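Local coordinates for protein THB11 (Chlamydomonas reinhardtii, PDB 6TD7) that carries heme as a pentacoordinate truncated hemoglobin domain of a longer protein and probably binds oxygen, with a suggested link to nitrite reduction, at residues V24-V27 against V28-F31; D94-L97 against G98-Y101; E113-R116 against G117-M120. All coordinates share one frame; numbering follows the deposited sequence. Where two conformers were deposited one is given.

Contact 1 of 3, residues V24-V27 against V28-F31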
loop_
_atom_site.group_PDB
_atom_site.type_symbol
_atom_site.label_atom_id
_atom_site.label_comp_id
_atom_site.label_asym_id
_atom_site.label_seq_id
_atom_site.Cartn_x
_atom_site.Cartn_y
_atom_site.Cartn_z
ATOM N N VAL A 24 0.980 13.156 2.563
ATOM C CA VAL A 24 1.163 11.712 2.702
ATOM C C VAL A 24 0.153 11.144 3.692
ATOM O O VAL A 24 -0.481 10.113 3.439
ATOM C CB VAL A 24 2.605 11.387 3.127
ATOM C CG1 VAL A 24 2.736 9.909 3.469
ATOM C CG2 VAL A 24 3.580 11.777 2.024
ATOM N N LYS A 25 0.002 11.799 4.844
ATOM C CA LYS A 25 -0.948 11.326 5.847
ATOM C C LYS A 25 -2.351 11.215 5.262
ATOM O O LYS A 25 -3.045 10.211 5.459
ATOM C CB LYS A 25 -0.938 12.271 7.048
ATOM C CG LYS A 25 -0.324 11.683 8.306
ATOM C CD LYS A 25 0.128 12.779 9.263
ATOM C CE LYS A 25 0.376 12.228 10.660
ATOM N NZ LYS A 25 0.805 13.286 11.621
ATOM N N LYS A 26 -2.785 12.246 4.536
ATOM C CA LYS A 26 -4.135 12.250 3.981
ATOM C C LYS A 26 -4.289 11.242 2.848
ATOM O O LYS A 26 -5.371 10.665 2.683
ATOM C CB LYS A 26 -4.483 13.669 3.527
ATOM C CG LYS A 26 -4.659 14.613 4.711
ATOM C CD LYS A 26 -4.783 16.073 4.337
ATOM C CE LYS A 26 -5.040 16.898 5.605
ATOM N NZ LYS A 26 -4.739 18.353 5.465
ATOM N N VAL A 27 -3.229 11.000 2.074
ATOM C CA VAL A 27 -3.267 9.944 1.063
ATOM C C VAL A 27 -3.540 8.594 1.720
ATOM O O VAL A 27 -4.428 7.843 1.295
ATOM C CB VAL A 27 -1.950 9.917 0.266
ATOM C CG1 VAL A 27 -1.836 8.631 -0.544
ATOM C CG2 VAL A 27 -1.843 11.130 -0.649
ATOM N N VAL A 28 -2.770 8.259 2.759
ATOM C CA VAL A 28 -2.930 6.963 3.413
ATOM C C VAL A 28 -4.315 6.840 4.035
ATOM O O VAL A 28 -4.946 5.778 3.980
ATOM C CB VAL A 28 -1.831 6.752 4.471
ATOM C CG1 VAL A 28 -2.029 5.410 5.186
ATOM C CG2 VAL A 28 -0.467 6.820 3.830
ATOM N N GLU A 29 -4.814 7.917 4.644
ATOM C CA GLU A 29 -6.124 7.838 5.286
ATOM C C GLU A 29 -7.228 7.649 4.254
ATOM O O GLU A 29 -8.172 6.884 4.478
ATOM C CB GLU A 29 -6.371 9.085 6.134
ATOM C CG GLU A 29 -5.534 9.115 7.406
ATOM C CD GLU A 29 -5.566 10.453 8.124
ATOM O OE1 GLU A 29 -6.067 11.441 7.547
ATOM O OE2 GLU A 29 -5.080 10.513 9.273
ATOM N N LEU A 30 -7.122 8.334 3.114
ATOM C CA LEU A 30 -8.096 8.138 2.044
ATOM C C LEU A 30 -7.976 6.741 1.447
ATOM O O LEU A 30 -8.990 6.089 1.169
ATOM C CB LEU A 30 -7.877 9.216 0.988
ATOM C CG LEU A 30 -8.791 9.316 -0.224
ATOM C CD1 LEU A 30 -10.249 9.303 0.190
ATOM C CD2 LEU A 30 -8.432 10.599 -0.974
ATOM N N PHE A 31 -6.745 6.276 1.236
ATOM C CA PHE A 31 -6.512 4.893 0.823
ATOM C C PHE A 31 -7.278 3.921 1.709
ATOM O O PHE A 31 -8.014 3.059 1.213
ATOM C CB PHE A 31 -5.005 4.611 0.853
ATOM C CG PHE A 31 -4.641 3.150 0.769
ATOM C CD1 PHE A 31 -4.780 2.447 -0.418
ATOM C CD2 PHE A 31 -4.129 2.490 1.876
ATOM C CE1 PHE A 31 -4.432 1.104 -0.492
ATOM C CE2 PHE A 31 -3.778 1.147 1.810
ATOM C CZ PHE A 31 -3.928 0.453 0.628
#
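The amide N of Phe-31 reaches the carbonyl O of Val-27 at 2.8 Å, with the hydrogen pointing almost straight at its acceptor (169°). This bond belongs to a run of four i to i+4 bonds in helix 21-36, which corresponds to helix B of the truncated globin fold, a two-over-two helical sandwich. Val-28, Glu-29 and Leu-30 donate in the same way to Val-24, Lys-25 and Lys-26. The side chains on this regular backbone divide into an apolar side and a charged side.

Charge gathers on the solvent side. Lys-26 makes a salt bridge with Asp-22, one turn earlier. Lys-25 and Glu-29 are four residues apart and of opposite charge, yet in one modelled conformer of the glutamate Lys-25 NZ stays 6.9 Å from Glu-29 OE2; the charged atoms do not touch there, and any attraction is probably weak.

The other side is buried. Val-24 and Val-28 both lean on Val-61 of helix 50-64, whereas Val-27 faces Phe-102 and Met-106 of helix 92-108. The helix thus packs against both. The ring of Phe-31 extends the apolar side toward the heme and meets the ring of Phe-102 edge to face; its first torsion, with CG anti to the backbone N (166°), turns it away from the preceding turn. Its CB still rests 3.3 Å from Val-27 O, the oxygen that accepts its own amide. Between the two valines of the inner side, Val-24 CG1 and Val-28 CG2 approach loosely, at 4.5 Å. The same CG2 of Val-28 covers the carbonyl oxygen of its neighbour one turn back, lying 3.3 Å from Val-24 O.

Contact 2 of 3, residues D94-L97 against G98-Y101. With HEM (protoporphyrin IX containing Fe), chain B.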
loop_
_atom_site.group_PDB
_atom_site.type_symbol
_atom_site.label_atom_id
_atom_site.label_comp_id
_atom_site.label_asym_id
_atom_site.label_seq_id
_atom_site.Cartn_x
_atom_site.Cartn_y
_atom_site.Cartn_z
ATOM N N ASP A 94 -7.198 -8.748 -5.829
ATOM C CA ASP A 94 -7.493 -7.867 -4.701
ATOM C C ASP A 94 -6.378 -6.843 -4.511
ATOM O O ASP A 94 -6.643 -5.672 -4.221
ATOM C CB ASP A 94 -7.695 -8.682 -3.420
ATOM C CG ASP A 94 -8.854 -9.660 -3.519
ATOM O OD1 ASP A 94 -9.942 -9.259 -3.987
ATOM O OD2 ASP A 94 -8.674 -10.831 -3.119
ATOM N N PHE A 95 -5.125 -7.263 -4.702
ATOM C CA PHE A 95 -4.014 -6.325 -4.588
ATOM C C PHE A 95 -4.089 -5.244 -5.661
ATOM O O PHE A 95 -3.781 -4.075 -5.395
ATOM C CB PHE A 95 -2.679 -7.069 -4.667
ATOM C CG PHE A 95 -1.509 -6.258 -4.179
ATOM C CD1 PHE A 95 -1.341 -6.008 -2.828
ATOM C CD2 PHE A 95 -0.585 -5.738 -5.066
ATOM C CE1 PHE A 95 -0.273 -5.255 -2.371
ATOM C CE2 PHE A 95 0.488 -4.985 -4.612
ATOM C CZ PHE A 95 0.642 -4.745 -3.266
ATOM N N ASP A 96 -4.489 -5.610 -6.884
ATOM C CA ASP A 96 -4.684 -4.608 -7.927
ATOM C C ASP A 96 -5.664 -3.532 -7.470
ATOM O O ASP A 96 -5.434 -2.334 -7.666
ATOM C CB ASP A 96 -5.198 -5.262 -9.213
ATOM C CG ASP A 96 -4.154 -6.118 -9.912
ATOM O OD1 ASP A 96 -2.939 -5.965 -9.651
ATOM O OD2 ASP A 96 -4.567 -6.940 -10.758
ATOM N N LEU A 97 -6.778 -3.948 -6.867
ATOM C CA LEU A 97 -7.760 -2.983 -6.380
ATOM C C LEU A 97 -7.146 -2.066 -5.330
ATOM O O LEU A 97 -7.371 -0.850 -5.346
ATOM C CB LEU A 97 -8.966 -3.737 -5.830
ATOM C CG LEU A 97 -10.305 -3.039 -5.616
ATOM C CD1 LEU A 97 -10.665 -2.102 -6.754
ATOM C CD2 LEU A 97 -11.366 -4.121 -5.455
ATOM N N GLY A 98 -6.365 -2.631 -4.409
ATOM C CA GLY A 98 -5.651 -1.802 -3.454
ATOM C C GLY A 98 -4.760 -0.775 -4.125
ATOM O O GLY A 98 -4.711 0.384 -3.709
ATOM N N MET A 99 -4.035 -1.184 -5.169
ATOM C CA MET A 99 -3.162 -0.237 -5.858
ATOM C C MET A 99 -3.970 0.831 -6.590
ATOM O O MET A 99 -3.576 2.002 -6.617
ATOM C CB MET A 99 -2.222 -0.981 -6.808
ATOM C CG MET A 99 -0.933 -1.419 -6.103
ATOM S SD MET A 99 0.233 -2.389 -7.092
ATOM C CE MET A 99 -0.863 -3.536 -7.924
ATOM N N LYS A 100 -5.107 0.450 -7.180
ATOM C CA LYS A 100 -6.008 1.439 -7.763
ATOM C C LYS A 100 -6.407 2.484 -6.728
ATOM O O LYS A 100 -6.383 3.690 -6.999
ATOM C CB LYS A 100 -7.248 0.740 -8.332
ATOM C CG LYS A 100 -8.300 1.662 -8.962
ATOM C CD LYS A 100 -9.702 1.409 -8.390
ATOM C CE LYS A 100 -10.778 1.413 -9.474
ATOM N NZ LYS A 100 -11.881 2.363 -9.167
ATOM N N TYR A 101 -6.763 2.036 -5.521
ATOM C CA TYR A 101 -7.238 2.956 -4.495
ATOM C C TYR A 101 -6.124 3.856 -3.970
ATOM O O TYR A 101 -6.378 5.018 -3.630
ATOM C CB TYR A 101 -7.865 2.171 -3.348
ATOM C CG TYR A 101 -9.218 1.591 -3.672
ATOM C CD1 TYR A 101 -10.140 2.309 -4.418
ATOM C CD2 TYR A 101 -9.575 0.327 -3.228
ATOM C CE1 TYR A 101 -11.378 1.787 -4.710
ATOM C CE2 TYR A 101 -10.813 -0.204 -3.516
ATOM C CZ TYR A 101 -11.710 0.530 -4.258
ATOM O OH TYR A 101 -12.947 0.011 -4.554
HETATM C CHA HEM B . -0.056 -5.646 6.322
HETATM C CHB HEM B . -4.332 -6.596 4.171
HETATM C CHC HEM B . -3.089 -4.034 0.235
HETATM C CHD HEM B . 1.381 -3.458 2.177
HETATM C C1A HEM B . -1.344 -6.108 6.115
HETATM C C2A HEM B . -2.205 -6.822 7.046
HETATM C C3A HEM B . -3.366 -7.066 6.430
HETATM C C4A HEM B . -3.304 -6.526 5.093
HETATM C CMA HEM B . -4.591 -7.792 7.023
HETATM C CAA HEM B . -1.893 -7.228 8.506
HETATM C CBA HEM B . -0.630 -8.064 8.619
HETATM C CGA HEM B . -0.253 -8.195 10.076
HETATM O O1A HEM B . 0.558 -9.104 10.390
HETATM O O2A HEM B . -0.752 -7.402 10.920
HETATM C C1B HEM B . -4.390 -5.942 2.957
HETATM C C2B HEM B . -5.548 -5.866 2.092
HETATM C C3B HEM B . -5.216 -5.172 0.999
HETATM C C4B HEM B . -3.831 -4.770 1.130
HETATM C CMB HEM B . -6.927 -6.496 2.382
HETATM C CAB HEM B . -6.172 -4.857 -0.174
HETATM C CBB HEM B . -5.726 -4.429 -1.356
HETATM C C1C HEM B . -1.783 -3.654 0.459
HETATM C C2C HEM B . -1.029 -2.820 -0.437
HETATM C C3C HEM B . 0.195 -2.667 0.065
HETATM C C4C HEM B . 0.279 -3.372 1.336
HETATM C CMC HEM B . -1.551 -2.245 -1.772
HETATM C CAC HEM B . 1.291 -1.836 -0.623
HETATM C CBC HEM B . 2.560 -2.236 -0.552
HETATM C C1D HEM B . 1.347 -3.912 3.487
HETATM C C2D HEM B . 2.359 -3.685 4.497
HETATM C C3D HEM B . 1.967 -4.292 5.626
HETATM C C4D HEM B . 0.681 -4.916 5.397
HETATM C CMD HEM B . 3.660 -2.886 4.275
HETATM C CAD HEM B . 2.700 -4.294 6.978
HETATM C CBD HEM B . 3.766 -5.365 7.096
HETATM C CGD HEM B . 4.423 -5.055 8.413
HETATM O O1D HEM B . 5.497 -4.398 8.410
HETATM O O2D HEM B . 3.847 -5.435 9.466
HETATM N NA HEM B . -2.055 -5.951 4.934
HETATM N NB HEM B . -3.358 -5.257 2.340
HETATM N NC HEM B . -0.960 -3.967 1.541
HETATM N ND HEM B . 0.343 -4.664 4.076
HETATM FE FE HEM B . -1.470 -4.930 3.245
#
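The heme pocket is walled here by two turns of helix 92-108, in which Met-99 crosses Phe-95 at a slant while Phe-95 also touches the porphyrin. Ring atom CE1 of Phe-95 lies 3.2 Å from heme C2C, with the heme methyl CMC close to the same ring atoms CE1 and CZ. From the next turn, Met-99 SD comes within 3.6 Å of Phe-95 CE2, a Met-aromatic contact in which the sulfur stands oblique to the ring, 57° off its normal. The thioether bends at its last torsion (-44°), bringing Met-99 CE to 3.6 Å from Asp-96 OD1, an oxygen also paired with Lys-127. Replacing Phe-95 with an alanine would probably leave both the heme methyl and the Met-99 sulfur without their aromatic neighbour. Gly-98, with no side chain, lets its CA come to 3.4 Å from the heme vinyl carbon CBB. Farther along, Leu-97 CG rests 3.6 Å from Tyr-101 CE2, the two side chains pointing the same way, and Tyr-101 OH is held by Asp-38. Helix G lining the heme pocket in this way is a feature of the truncated globin fold.

Contact 3 of 3, residues E113-R116 against G117-M120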
loop_
_atom_site.group_PDB
_atom_site.type_symbol
_atom_site.label_atom_id
_atom_site.label_comp_id
_atom_site.label_asym_id
_atom_site.label_seq_id
_atom_site.Cartn_x
_atom_site.Cartn_y
_atom_site.Cartn_z
ATOM N N GLU A 113 0.278 13.156 -12.252
ATOM C CA GLU A 113 0.442 11.786 -12.731
ATOM C C GLU A 113 1.907 11.353 -12.736
ATOM O O GLU A 113 2.209 10.186 -12.457
ATOM C CB GLU A 113 -0.162 11.646 -14.131
ATOM C CG GLU A 113 -0.294 10.199 -14.620
ATOM C CD GLU A 113 0.964 9.668 -15.297
ATOM O OE1 GLU A 113 1.831 10.483 -15.680
ATOM O OE2 GLU A 113 1.079 8.431 -15.451
ATOM N N VAL A 114 2.832 12.260 -13.060
ATOM C CA VAL A 114 4.239 11.861 -13.137
ATOM C C VAL A 114 4.727 11.399 -11.769
ATOM O O VAL A 114 5.479 10.422 -11.653
ATOM C CB VAL A 114 5.097 13.010 -13.702
ATOM C CG1 VAL A 114 5.150 14.187 -12.740
ATOM C CG2 VAL A 114 6.504 12.520 -14.029
ATOM N N LEU A 115 4.283 12.082 -10.714
ATOM C CA LEU A 115 4.565 11.670 -9.342
ATOM C C LEU A 115 3.867 10.360 -8.999
ATOM O O LEU A 115 4.466 9.472 -8.379
ATOM C CB LEU A 115 4.110 12.791 -8.407
ATOM C CG LEU A 115 4.383 12.796 -6.904
ATOM C CD1 LEU A 115 3.856 11.553 -6.203
ATOM C CD2 LEU A 115 5.863 12.987 -6.672
ATOM N N ARG A 116 2.595 10.228 -9.371
ATOM C CA ARG A 116 1.873 9.001 -9.069
ATOM C C ARG A 116 2.531 7.803 -9.733
ATOM O O ARG A 116 2.662 6.737 -9.119
ATOM C CB ARG A 116 0.420 9.121 -9.516
ATOM C CG ARG A 116 -0.280 10.348 -8.983
ATOM C CD ARG A 116 -1.784 10.214 -9.081
ATOM N NE ARG A 116 -2.258 10.028 -10.451
ATOM C CZ ARG A 116 -2.777 10.989 -11.217
ATOM N NH1 ARG A 116 -2.893 12.227 -10.761
ATOM N NH2 ARG A 116 -3.191 10.708 -12.444
ATOM N N GLY A 117 2.954 7.952 -10.988
ATOM C CA GLY A 117 3.606 6.848 -11.668
ATOM C C GLY A 117 4.895 6.439 -10.985
ATOM O O GLY A 117 5.196 5.249 -10.860
ATOM N N GLU A 118 5.671 7.422 -10.526
ATOM C CA GLU A 118 6.900 7.132 -9.797
ATOM C C GLU A 118 6.621 6.324 -8.537
ATOM O O GLU A 118 7.280 5.310 -8.274
ATOM C CB GLU A 118 7.599 8.449 -9.455
ATOM C CG GLU A 118 8.884 8.326 -8.660
ATOM C CD GLU A 118 9.442 9.687 -8.295
ATOM O OE1 GLU A 118 8.999 10.684 -8.902
ATOM O OE2 GLU A 118 10.308 9.766 -7.400
ATOM N N VAL A 119 5.639 6.759 -7.741
ATOM C CA VAL A 119 5.272 6.045 -6.519
ATOM C C VAL A 119 4.741 4.653 -6.847
ATOM O O VAL A 119 5.125 3.661 -6.215
ATOM C CB VAL A 119 4.241 6.861 -5.717
ATOM C CG1 VAL A 119 3.686 6.062 -4.541
ATOM C CG2 VAL A 119 4.865 8.151 -5.237
ATOM N N MET A 120 3.839 4.553 -7.824
ATOM C CA MET A 120 3.267 3.241 -8.125
ATOM C C MET A 120 4.317 2.284 -8.688
ATOM O O MET A 120 4.216 1.071 -8.469
ATOM C CB MET A 120 2.090 3.370 -9.093
ATOM C CG MET A 120 0.919 4.189 -8.559
ATOM S SD MET A 120 0.489 3.847 -6.840
ATOM C CE MET A 120 -0.022 2.135 -6.970
#
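Helix 113-123, the first part of the helix H region of the globin fold, begins with this contact, in which Glu-113 to Arg-116 accept backbone bonds from Gly-117 to Met-120. The first, from Gly-117 N to Glu-113 O, is short at 2.8 Å. The next is longer: Glu-118 N stands 3.2 Å from Val-114 O. Farther on, Met-120 N lies 2.8 Å from Arg-116 O. That oxygen is further covered by Met-120 CG, 3.1 Å away, because the side chain starts beside its own backbone N (-62°) and folds over the preceding turn before its end leads off toward Met-99 and Met-106.

The inward side is aliphatic. Leu-115 CD1 meets Val-119 CG2 at 3.7 Å, the two side chains lying at a slant to one another, and the same valine methyl presses on Leu-115 O. Leu-14 packs against both residues, tying the N-terminal helix 14-17 to this one, while Val-119 also touches Met-106 of helix 92-108.

Two charged groups work at the flanks. Arg-116 bends back at its third torsion (-60°), and one guanidinium face has Glu-113 CA over its centre, 3.6 Å from the plane; its NH1 donates to the carbonyl of Ala-111 just ahead of the helix. Glu-118 extends from the helix elsewhere and forms a salt bridge with Arg-17. The whole is an amphipathic helix start packed on helices 14-17 and 92-108, consistent with helix H of the truncated globin fold.

Overall arrangement
All three contacts are single stretches of globin helix held by i to i+4 backbone bonds, so their differences lie in the side chains. Contact 2 is closest to the chain centre and is shaped by the heme, with aromatic, sulfur and glycine surfaces. Contact 1 turns branched aliphatics inward and lysines outward, and touches contact 2 where Phe-31 CE1 lies 3.3 Å from Gly-98 O. Contact 3 is farthest from the centre and away from the annotated sites, relying on aliphatic packing and flanking charges. It reaches contact 2 through Met-120 CE and Met-99 O, but not contact 1. Helix 92-108 thus joins the other two.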